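Local coordinates for transmembrane beta-barrels (Synthetic construct, PDB 6X9Z), which is a de novo designed eight-stranded beta-barrel intended to fold and insert into a membrane, at residues A[21-27]-A[40-46]; A[49-55]-A[73-79]. All blocks are in the same frame, centred on the assembly; numbering follows the deposited sequence.

How the contacts relate
From the N terminus, the chain enters contact 1 on strand 22-31, turns, and comes back along strand 36-45. The contact of 21-27 with 40-46 therefore closes a beta hairpin across 12 intervening residues. A short connection leads to strand 49-59, where contact 2 opens. The chain turns again and returns on strand 66-77, closing a second hairpin of 49-55 with 73-79 across 17 residues. The two loops follow in series and neither nest nor cross. The centres of contact 1 and contact 2 lie about 9 Å apart. Strands 36-45 and 49-59 pair directly, so the two contacts join four consecutive strands of the closed eight-stranded barrel.

Contact 1. Residues A[21-27]-A[40-46]; sequences TVDVVGG and VGYGWNN
Residues 22-27 and 40-45 are extended antiparallel strands, the two arms of a beta hairpin. Their axes approach to 4.4 Å, with 155° between the N-to-C directions of the short strand segments. Val24-Trp44 and Gly26-Tyr42 are hydrogen-bonded pairs. Asp23-Asn45, Val25-Gly43 and Gly27-Gly41 are non-hydrogen-bonded pairs, with CA-CA distances of 4.3, 4.0 and 3.6 Å.

Val24 N donates to Trp44 O at 2.9 Å, and Trp44 N to Val24 O at 2.8 Å. Gly26 N donates to Tyr42 O at 2.9 Å, and Tyr42 N to Gly26 O at 2.7 Å. Where strand 22-27 begins and strand 40-45 finishes, Asn46 N donates to Val22 O at 2.9 Å. Val22 N turns instead to the side-chain Asn46 OD1 at 2.7 Å, with Asn46 chi1 p. The alternate residues bond outward in the sheet: Asp23, Val25 and Gly27 to Gly15, Val13 and Tyr11, Gly41 to Glu53, and Gly43 probably to Phe51.

The Asn45 amide, on a t rotamer, bridges two acceptors. Its ND2 donates to Asp23 OD2 at 2.9 Å and to Thr21 OG1 at 3.2 Å. Ser47 bonds Asn45 OD1, Asn17 bonds Asp23 OD1, and Asp19 bonds Thr21 OG1.

Trp44 chi1 t sets its ring edge against Val24, CE3 to CG2 3.4 Å. Gly27 is nearly fully extended (-173/-155); a CB there would hit Gly41 CA. One on Gly43 would hit Val25 CG2.

Asp23, Asn45 and Thr21 thus form a hydrogen-bonded polar cluster inside this barrel end, beside apolar Val25. Val24, Tyr42 and Trp44 lie on the outer surface, consistent with a lipid-facing wall.

Contact 2. Residues A[49-55]-A[73-79]; sequences LNFLEVG and GFEYNTD
Two antiparallel strands, 49-55 and 73-77, form a hairpin in the wall of a designed transmembrane barrel, and residues 78-79 lead into a turn. The axes come within 4.3 Å, with 151° between the N-to-C directions of the short strand segments. Leu52-Tyr76 and Val54-Phe74 are hydrogen-bonded pairs. Phe51-Asn77, Glu53-Glu75 and Gly55-Gly73 are non-hydrogen-bonded pairs.

Backbone hydrogen bonds come first. Leu52 N to Tyr76 O is 2.9 Å and Tyr76 N to Leu52 O is 2.7 Å. Val54 N to Phe74 O is 3.0 Å and Phe74 N to Val54 O is 2.9 Å. Thr78 N to Asn50 O, at 2.8 Å, is weak because its angle is poor. CA-H...O contacts fill the intervening positions, such as Phe51 CA to Tyr76 O at 3.2 Å.

Apolar packing is loose on the outer surface, where Leu52, Val54, Phe74 and Tyr76 are consistent with facing lipid. Tyr76 chi1 m puts its ring beside Val54, CE1 to CB 4.4 Å.

Phe51, Glu53 and Glu75 point inside. Phe51 (chi1 p) has Glu75 over one ring face, CE1 to CD 3.6 Å. Glu53 OE1 and Glu75 OE2 are 3.4 Å apart, two acceptors with no hydrogen bond between them; Glu53 also has a long, weak ion pair with Lys71. At the strand end, Leu49 CD1 is 3.4 Å from Asp79 OD1 and 3.6 Å from Thr78 CG2. Gly55 (178/-161) and Gly73 (-169/-151) are nearly fully extended. Their CA atoms come to 3.7 Å, where a CB on either would clash.

Strand 49-59 bonds to strand 36-45 on one flank, and strand 66-77 to strand 82-93 on the other. Within the barrel, Phe51 also touches Asp23 and Val25 of strand 22-31.

Contact 1. Residues A[21-27]-A[40-46]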
ATOM      1  N   THR A  21       3.742 -11.889  13.059  1.00 35.20           N
ATOM      2  CA  THR A  21       2.327 -11.651  12.831  1.00 35.46           C
ATOM      3  C   THR A  21       2.090 -11.468  11.334  1.00 35.87           C
ATOM      4  O   THR A  21       3.025 -11.350  10.540  1.00 35.76           O
ATOM      5  CB  THR A  21       1.839 -10.434  13.624  1.00 35.38           C
ATOM      6  OG1 THR A  21       2.445  -9.241  13.112  1.00 35.21           O
ATOM      7  CG2 THR A  21       2.189 -10.588  15.097  0.68 34.89           C
ATOM      8  N   VAL A  22       0.816 -11.468  10.951  1.00 36.03           N
ATOM      9  CA  VAL A  22       0.407 -11.390   9.552  1.00 36.10           C
ATOM     10  C   VAL A  22      -0.730 -10.385   9.446  1.00 36.22           C
ATOM     11  O   VAL A  22      -1.682 -10.437  10.234  1.00 35.77           O
ATOM     12  CB  VAL A  22      -0.030 -12.767   9.008  1.00 35.41           C
ATOM     13  CG1 VAL A  22      -0.638 -12.632   7.622  1.00 35.03           C
ATOM     14  CG2 VAL A  22       1.149 -13.737   8.980  1.00 34.83           C
ATOM     15  N   ASP A  23      -0.623  -9.464   8.492  1.00 36.62           N
ATOM     16  CA  ASP A  23      -1.686  -8.516   8.195  1.00 36.46           C
ATOM     17  C   ASP A  23      -2.346  -8.870   6.870  1.00 36.17           C
ATOM     18  O   ASP A  23      -1.698  -9.371   5.947  1.00 35.78           O
ATOM     19  CB  ASP A  23      -1.168  -7.072   8.106  1.00 36.94           C
ATOM     20  CG  ASP A  23      -0.420  -6.630   9.350  1.00 38.83           C
ATOM     21  OD1 ASP A  23       0.822  -6.756   9.367  1.00 42.91           O
ATOM     22  OD2 ASP A  23      -1.068  -6.145  10.305  1.00 37.92           O
ATOM     23  N   VAL A  24      -3.642  -8.597   6.784  1.00 36.16           N
ATOM     24  CA  VAL A  24      -4.357  -8.530   5.517  1.00 35.63           C
ATOM     25  C   VAL A  24      -4.935  -7.124   5.418  1.00 35.17           C
ATOM     26  O   VAL A  24      -5.662  -6.682   6.316  0.61 35.53           O
ATOM     27  CB  VAL A  24      -5.452  -9.606   5.409  0.93 35.74           C
ATOM     28  CG1 VAL A  24      -4.825 -10.972   5.183  0.63 34.99           C
ATOM     29  CG2 VAL A  24      -6.309  -9.635   6.661  1.00 35.71           C
ATOM     30  N   VAL A  25      -4.580  -6.410   4.354  1.00 34.37           N
ATOM     31  CA  VAL A  25      -4.950  -5.013   4.196  1.00 34.49           C
ATOM     32  C   VAL A  25      -5.699  -4.859   2.883  1.00 33.87           C
ATOM     33  O   VAL A  25      -5.215  -5.286   1.826  1.00 33.19           O
ATOM     34  CB  VAL A  25      -3.720  -4.087   4.239  1.00 35.57           C
ATOM     35  CG1 VAL A  25      -4.129  -2.642   4.043  1.00 35.85           C
ATOM     36  CG2 VAL A  25      -2.974  -4.252   5.562  1.00 36.93           C
ATOM     37  N   GLY A  26      -6.886  -4.265   2.957  1.00 34.44           N
ATOM     38  CA  GLY A  26      -7.631  -3.883   1.771  1.00 32.79           C
ATOM     39  C   GLY A  26      -7.816  -2.381   1.754  1.00 33.15           C
ATOM     40  O   GLY A  26      -8.094  -1.777   2.797  1.00 34.02           O
ATOM     41  N   GLY A  27      -7.658  -1.761   0.587  1.00 32.43           N
ATOM     42  CA  GLY A  27      -7.754  -0.316   0.513  1.00 32.74           C
ATOM     43  C   GLY A  27      -7.723   0.266  -0.888  1.00 33.13           C
ATOM     44  O   GLY A  27      -8.065  -0.421  -1.857  1.00 32.44           O
ATOM     45  N   VAL A  40      -5.583   5.041   1.441  1.00 34.16           N
ATOM     46  CA  VAL A  40      -6.416   4.681   2.577  1.00 35.36           C
ATOM     47  C   VAL A  40      -6.617   3.177   2.524  1.00 35.73           C
ATOM     48  O   VAL A  40      -6.635   2.569   1.449  1.00 34.89           O
ATOM     49  CB  VAL A  40      -7.774   5.416   2.579  1.00 36.31           C
ATOM     50  CG1 VAL A  40      -7.567   6.921   2.693  1.00 36.19           C
ATOM     51  CG2 VAL A  40      -8.559   5.081   1.321  1.00 35.85           C
ATOM     52  N   GLY A  41      -6.757   2.572   3.698  1.00 36.05           N
ATOM     53  CA  GLY A  41      -6.936   1.139   3.751  1.00 36.27           C
ATOM     54  C   GLY A  41      -7.340   0.639   5.119  1.00 37.53           C
ATOM     55  O   GLY A  41      -6.980   1.230   6.139  1.00 39.00           O
ATOM     56  N   TYR A  42      -8.107  -0.445   5.146  1.00 37.35           N
ATOM     57  CA  TYR A  42      -8.511  -1.105   6.378  1.00 38.14           C
ATOM     58  C   TYR A  42      -7.768  -2.429   6.462  1.00 37.80           C
ATOM     59  O   TYR A  42      -7.762  -3.205   5.498  1.00 36.61           O
ATOM     60  CB  TYR A  42     -10.024  -1.322   6.419  1.00 39.23           C
ATOM     61  CG  TYR A  42     -10.550  -1.874   7.728  1.00 41.28           C
ATOM     62  CD1 TYR A  42     -10.975  -1.028   8.745  1.00 42.09           C
ATOM     63  CD2 TYR A  42     -10.630  -3.242   7.942  1.00 41.71           C
ATOM     64  CE1 TYR A  42     -11.460  -1.534   9.941  1.00 44.21           C
ATOM     65  CE2 TYR A  42     -11.113  -3.755   9.132  1.00 43.02           C
ATOM     66  CZ  TYR A  42     -11.529  -2.897  10.127  1.00 44.19           C
ATOM     67  OH  TYR A  42     -12.012  -3.403  11.315  1.00 49.95           O
ATOM     68  N   GLY A  43      -7.133  -2.674   7.602  1.00 38.51           N
ATOM     69  CA  GLY A  43      -6.311  -3.851   7.753  1.00 38.08           C
ATOM     70  C   GLY A  43      -6.628  -4.629   9.009  1.00 38.21           C
ATOM     71  O   GLY A  43      -7.140  -4.079   9.989  1.00 39.01           O
ATOM     72  N   TRP A  44      -6.328  -5.921   8.978  1.00 37.05           N
ATOM     73  CA  TRP A  44      -6.513  -6.806  10.114  1.00 37.10           C
ATOM     74  C   TRP A  44      -5.214  -7.553  10.366  1.00 37.10           C
ATOM     75  O   TRP A  44      -4.613  -8.088   9.430  1.00 36.48           O
ATOM     76  CB  TRP A  44      -7.664  -7.787   9.864  1.00 37.28           C
ATOM     77  CG  TRP A  44      -7.778  -8.850  10.905  1.00 36.98           C
ATOM     78  CD1 TRP A  44      -8.393  -8.750  12.117  0.60 37.08           C
ATOM     79  CD2 TRP A  44      -7.261 -10.183  10.825  0.89 36.33           C
ATOM     80  NE1 TRP A  44      -8.291  -9.939  12.799  1.00 36.55           N
ATOM     81  CE2 TRP A  44      -7.600 -10.835  12.027  1.00 36.73           C
ATOM     82  CE3 TRP A  44      -6.546 -10.889   9.855  1.00 35.84           C
ATOM     83  CZ2 TRP A  44      -7.245 -12.156  12.284  1.00 36.35           C
ATOM     84  CZ3 TRP A  44      -6.193 -12.198  10.112  1.00 35.82           C
ATOM     85  CH2 TRP A  44      -6.544 -12.820  11.315  1.00 35.97           C
ATOM     86  N   ASN A  45      -4.780  -7.575  11.624  1.00 37.26           N
ATOM     87  CA  ASN A  45      -3.577  -8.279  12.040  1.00 36.64           C
ATOM     88  C   ASN A  45      -3.983  -9.509  12.838  1.00 36.22           C
ATOM     89  O   ASN A  45      -4.875  -9.439  13.688  1.00 36.24           O
ATOM     90  CB  ASN A  45      -2.675  -7.361  12.872  1.00 37.38           C
ATOM     91  CG  ASN A  45      -1.371  -8.027  13.291  1.00 36.66           C
ATOM     92  OD1 ASN A  45      -1.291  -8.655  14.346  1.00 35.95           O
ATOM     93  ND2 ASN A  45      -0.338  -7.867  12.474  1.00 36.92           N
ATOM     94  N   ASN A  46      -3.336 -10.642  12.553  1.00 35.43           N
ATOM     95  CA  ASN A  46      -3.731 -11.896  13.190  1.00 35.21           C
ATOM     96  C   ASN A  46      -3.451 -11.924  14.682  1.00 35.18           C
ATOM     97  O   ASN A  46      -3.581 -12.992  15.285  1.00 35.05           O
ATOM     98  CB  ASN A  46      -3.043 -13.083  12.514  1.00 34.70           C
ATOM     99  CG  ASN A  46      -1.543 -13.053  12.670  1.00 35.43           C
ATOM    100  OD1 ASN A  46      -0.959 -12.013  12.969  1.00 35.75           O
ATOM    101  ND2 ASN A  46      -0.904 -14.193  12.451  1.00 35.27           N
TER

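Contact 2. Residues A[49-55]-A[73-79]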
ATOM      1  N   LEU A  49      -6.218  -7.177  16.010  1.00 38.70           N
ATOM      2  CA  LEU A  49      -5.897  -5.753  16.018  1.00 40.06           C
ATOM      3  C   LEU A  49      -6.260  -5.217  14.633  1.00 40.83           C
ATOM      4  O   LEU A  49      -5.532  -5.464  13.668  1.00 39.80           O
ATOM      5  CB  LEU A  49      -4.428  -5.531  16.343  1.00 40.04           C
ATOM      6  CG  LEU A  49      -3.898  -4.096  16.347  1.00 43.07           C
ATOM      7  CD1 LEU A  49      -4.430  -3.344  17.550  1.00 45.12           C
ATOM      8  CD2 LEU A  49      -2.376  -4.079  16.340  1.00 42.91           C
ATOM      9  N   ASN A  50      -7.394  -4.530  14.546  1.00 41.49           N
ATOM     10  CA  ASN A  50      -7.792  -3.823  13.338  1.00 41.28           C
ATOM     11  C   ASN A  50      -7.199  -2.421  13.351  0.87 41.80           C
ATOM     12  O   ASN A  50      -6.954  -1.843  14.412  1.00 43.35           O
ATOM     13  CB  ASN A  50      -9.315  -3.732  13.229  1.00 42.30           C
ATOM     14  CG  ASN A  50      -9.974  -5.080  13.000  1.00 41.21           C
ATOM     15  OD1 ASN A  50      -9.456  -5.923  12.268  1.00 41.21           O
ATOM     16  ND2 ASN A  50     -11.133  -5.282  13.616  1.00 42.24           N
ATOM     17  N   PHE A  51      -6.976  -1.869  12.160  1.00 40.95           N
ATOM     18  CA  PHE A  51      -6.427  -0.524  12.078  1.00 42.11           C
ATOM     19  C   PHE A  51      -6.896   0.157  10.802  1.00 41.68           C
ATOM     20  O   PHE A  51      -7.040  -0.478   9.755  1.00 41.02           O
ATOM     21  CB  PHE A  51      -4.895  -0.529  12.128  1.00 42.43           C
ATOM     22  CG  PHE A  51      -4.256  -1.222  10.964  1.00 41.66           C
ATOM     23  CD1 PHE A  51      -3.918  -0.520   9.818  1.00 42.08           C
ATOM     24  CD2 PHE A  51      -3.986  -2.577  11.016  1.00 41.20           C
ATOM     25  CE1 PHE A  51      -3.328  -1.158   8.746  1.00 42.29           C
ATOM     26  CE2 PHE A  51      -3.394  -3.220   9.948  1.00 40.78           C
ATOM     27  CZ  PHE A  51      -3.064  -2.510   8.811  1.00 40.75           C
ATOM     28  N   LEU A  52      -7.120   1.462  10.911  0.70 42.38           N
ATOM     29  CA  LEU A  52      -7.415   2.322   9.775  1.00 41.87           C
ATOM     30  C   LEU A  52      -6.124   3.022   9.371  1.00 42.00           C
ATOM     31  O   LEU A  52      -5.488   3.686  10.200  0.53 42.80           O
ATOM     32  CB  LEU A  52      -8.502   3.335  10.136  1.00 42.74           C
ATOM     33  CG  LEU A  52      -9.350   3.966   9.032  1.00 43.49           C
ATOM     34  CD1 LEU A  52     -10.618   4.555   9.634  1.00 44.40           C
ATOM     35  CD2 LEU A  52      -8.576   5.037   8.287  1.00 42.30           C
ATOM     36  N   GLU A  53      -5.734   2.871   8.111  1.00 41.35           N
ATOM     37  CA  GLU A  53      -4.482   3.417   7.605  1.00 41.56           C
ATOM     38  C   GLU A  53      -4.766   4.553   6.633  1.00 39.98           C
ATOM     39  O   GLU A  53      -5.600   4.410   5.732  1.00 39.08           O
ATOM     40  CB  GLU A  53      -3.652   2.332   6.923  1.00 43.61           C
ATOM     41  CG  GLU A  53      -2.425   2.853   6.210  1.00 46.53           C
ATOM     42  CD  GLU A  53      -1.608   1.737   5.594  1.00 58.32           C
ATOM     43  OE1 GLU A  53      -1.454   0.682   6.252  1.00 55.18           O
ATOM     44  OE2 GLU A  53      -1.134   1.908   4.448  1.00 57.06           O
ATOM     45  N   VAL A  54      -4.078   5.676   6.827  1.00 39.48           N
ATOM     46  CA  VAL A  54      -4.197   6.849   5.967  1.00 37.31           C
ATOM     47  C   VAL A  54      -2.800   7.399   5.721  1.00 36.92           C
ATOM     48  O   VAL A  54      -2.006   7.534   6.657  1.00 37.56           O
ATOM     49  CB  VAL A  54      -5.105   7.934   6.582  1.00 37.41           C
ATOM     50  CG1 VAL A  54      -4.974   9.242   5.817  1.00 36.60           C
ATOM     51  CG2 VAL A  54      -6.554   7.476   6.587  1.00 38.06           C
ATOM     52  N   GLY A  55      -2.498   7.701   4.465  1.00 35.68           N
ATOM     53  CA  GLY A  55      -1.207   8.258   4.128  1.00 34.33           C
ATOM     54  C   GLY A  55      -1.101   8.451   2.633  1.00 33.37           C
ATOM     55  O   GLY A  55      -2.106   8.467   1.923  1.00 32.88           O
ATOM     56  N   GLY A  73       2.528   6.891   6.101  1.00 36.46           N
ATOM     57  CA  GLY A  73       1.254   7.270   6.675  1.00 37.44           C
ATOM     58  C   GLY A  73       1.146   6.907   8.141  1.00 39.44           C
ATOM     59  O   GLY A  73       2.156   6.843   8.850  1.00 39.64           O
ATOM     60  N   PHE A  74      -0.076   6.657   8.604  1.00 39.36           N
ATOM     61  CA  PHE A  74      -0.317   6.309   9.994  1.00 40.53           C
ATOM     62  C   PHE A  74      -1.386   5.231  10.065  1.00 41.36           C
ATOM     63  O   PHE A  74      -2.308   5.193   9.246  1.00 40.58           O
ATOM     64  CB  PHE A  74      -0.745   7.533  10.814  1.00 41.41           C
ATOM     65  CG  PHE A  74       0.281   8.627  10.843  1.00 40.43           C
ATOM     66  CD1 PHE A  74       1.274   8.635  11.804  1.00 40.91           C
ATOM     67  CD2 PHE A  74       0.255   9.643   9.903  1.00 40.32           C
ATOM     68  CE1 PHE A  74       2.221   9.640  11.834  1.00 40.87           C
ATOM     69  CE2 PHE A  74       1.203  10.649   9.925  1.00 40.65           C
ATOM     70  CZ  PHE A  74       2.185  10.647  10.893  1.00 41.10           C
ATOM     71  N   GLU A  75      -1.245   4.348  11.049  1.00 42.64           N
ATOM     72  CA  GLU A  75      -2.204   3.279  11.300  1.00 42.85           C
ATOM     73  C   GLU A  75      -2.920   3.578  12.609  1.00 43.47           C
ATOM     74  O   GLU A  75      -2.319   3.504  13.685  1.00 44.17           O
ATOM     75  CB  GLU A  75      -1.513   1.919  11.345  1.00 42.80           C
ATOM     76  CG  GLU A  75      -0.942   1.493  10.005  1.00 43.93           C
ATOM     77  CD  GLU A  75      -0.264   0.143  10.055  1.00 44.19           C
ATOM     78  OE1 GLU A  75      -0.220  -0.463  11.146  1.00 44.05           O
ATOM     79  OE2 GLU A  75       0.224  -0.312   8.999  1.00 44.89           O
ATOM     80  N   TYR A  76      -4.200   3.924  12.510  1.00 44.07           N
ATOM     81  CA  TYR A  76      -5.044   4.176  13.677  1.00 44.94           C
ATOM     82  C   TYR A  76      -5.547   2.827  14.170  1.00 44.63           C
ATOM     83  O   TYR A  76      -6.528   2.281  13.660  1.00 44.33           O
ATOM     84  CB  TYR A  76      -6.193   5.113  13.318  1.00 45.43           C
ATOM     85  CG  TYR A  76      -5.758   6.466  12.782  1.00 47.74           C
ATOM     86  CD1 TYR A  76      -5.221   6.596  11.504  1.00 46.55           C
ATOM     87  CD2 TYR A  76      -5.910   7.615  13.545  1.00 52.71           C
ATOM     88  CE1 TYR A  76      -4.827   7.828  11.016  1.00 46.61           C
ATOM     89  CE2 TYR A  76      -5.520   8.850  13.063  1.00 52.96           C
ATOM     90  CZ  TYR A  76      -4.982   8.949  11.800  0.77 49.76           C
ATOM     91  OH  TYR A  76      -4.601  10.180  11.325  1.00 49.60           O
ATOM     92  N   ASN A  77      -4.861   2.282  15.175  0.85 44.73           N
ATOM     93  CA  ASN A  77      -5.131   0.931  15.642  0.85 44.83           C
ATOM     94  C   ASN A  77      -6.363   0.896  16.539  0.85 45.60           C
ATOM     95  O   ASN A  77      -6.820   1.914  17.064  0.85 45.79           O
ATOM     96  CB  ASN A  77      -3.937   0.377  16.417  0.85 44.94           C
ATOM     97  CG  ASN A  77      -2.629   0.541  15.678  0.85 45.05           C
ATOM     98  OD1 ASN A  77      -1.761   1.306  16.099  0.85 45.42           O
ATOM     99  ND2 ASN A  77      -2.475  -0.182  14.574  0.85 44.01           N
ATOM    100  N   THR A  78      -6.886  -0.313  16.734  0.96 46.40           N
ATOM    101  CA  THR A  78      -8.024  -0.508  17.620  0.96 48.60           C
ATOM    102  C   THR A  78      -7.616  -0.602  19.086  0.96 48.49           C
ATOM    103  O   THR A  78      -8.477  -0.848  19.938  0.96 48.09           O
ATOM    104  CB  THR A  78      -8.805  -1.760  17.208  0.96 49.88           C
ATOM    105  OG1 THR A  78      -9.987  -1.872  18.009  0.96 64.62           O
ATOM    106  CG2 THR A  78      -7.961  -3.006  17.384  0.96 46.81           C
ATOM    107  N   ASP A  79      -6.332  -0.420  19.395  1.00 48.94           N
ATOM    108  CA  ASP A  79      -5.860  -0.245  20.761  1.00 48.37           C
ATOM    109  C   ASP A  79      -5.792   1.221  21.164  1.00 48.03           C
ATOM    110  O   ASP A  79      -5.135   1.550  22.160  1.00 47.53           O
ATOM    111  CB  ASP A  79      -4.485  -0.897  20.935  1.00 49.73           C
ATOM    112  CG  ASP A  79      -4.549  -2.408  20.881  1.00 52.54           C
ATOM    113  OD1 ASP A  79      -5.662  -2.945  20.699  1.00 60.76           O
ATOM    114  OD2 ASP A  79      -3.491  -3.059  21.023  1.00 53.06           O
TER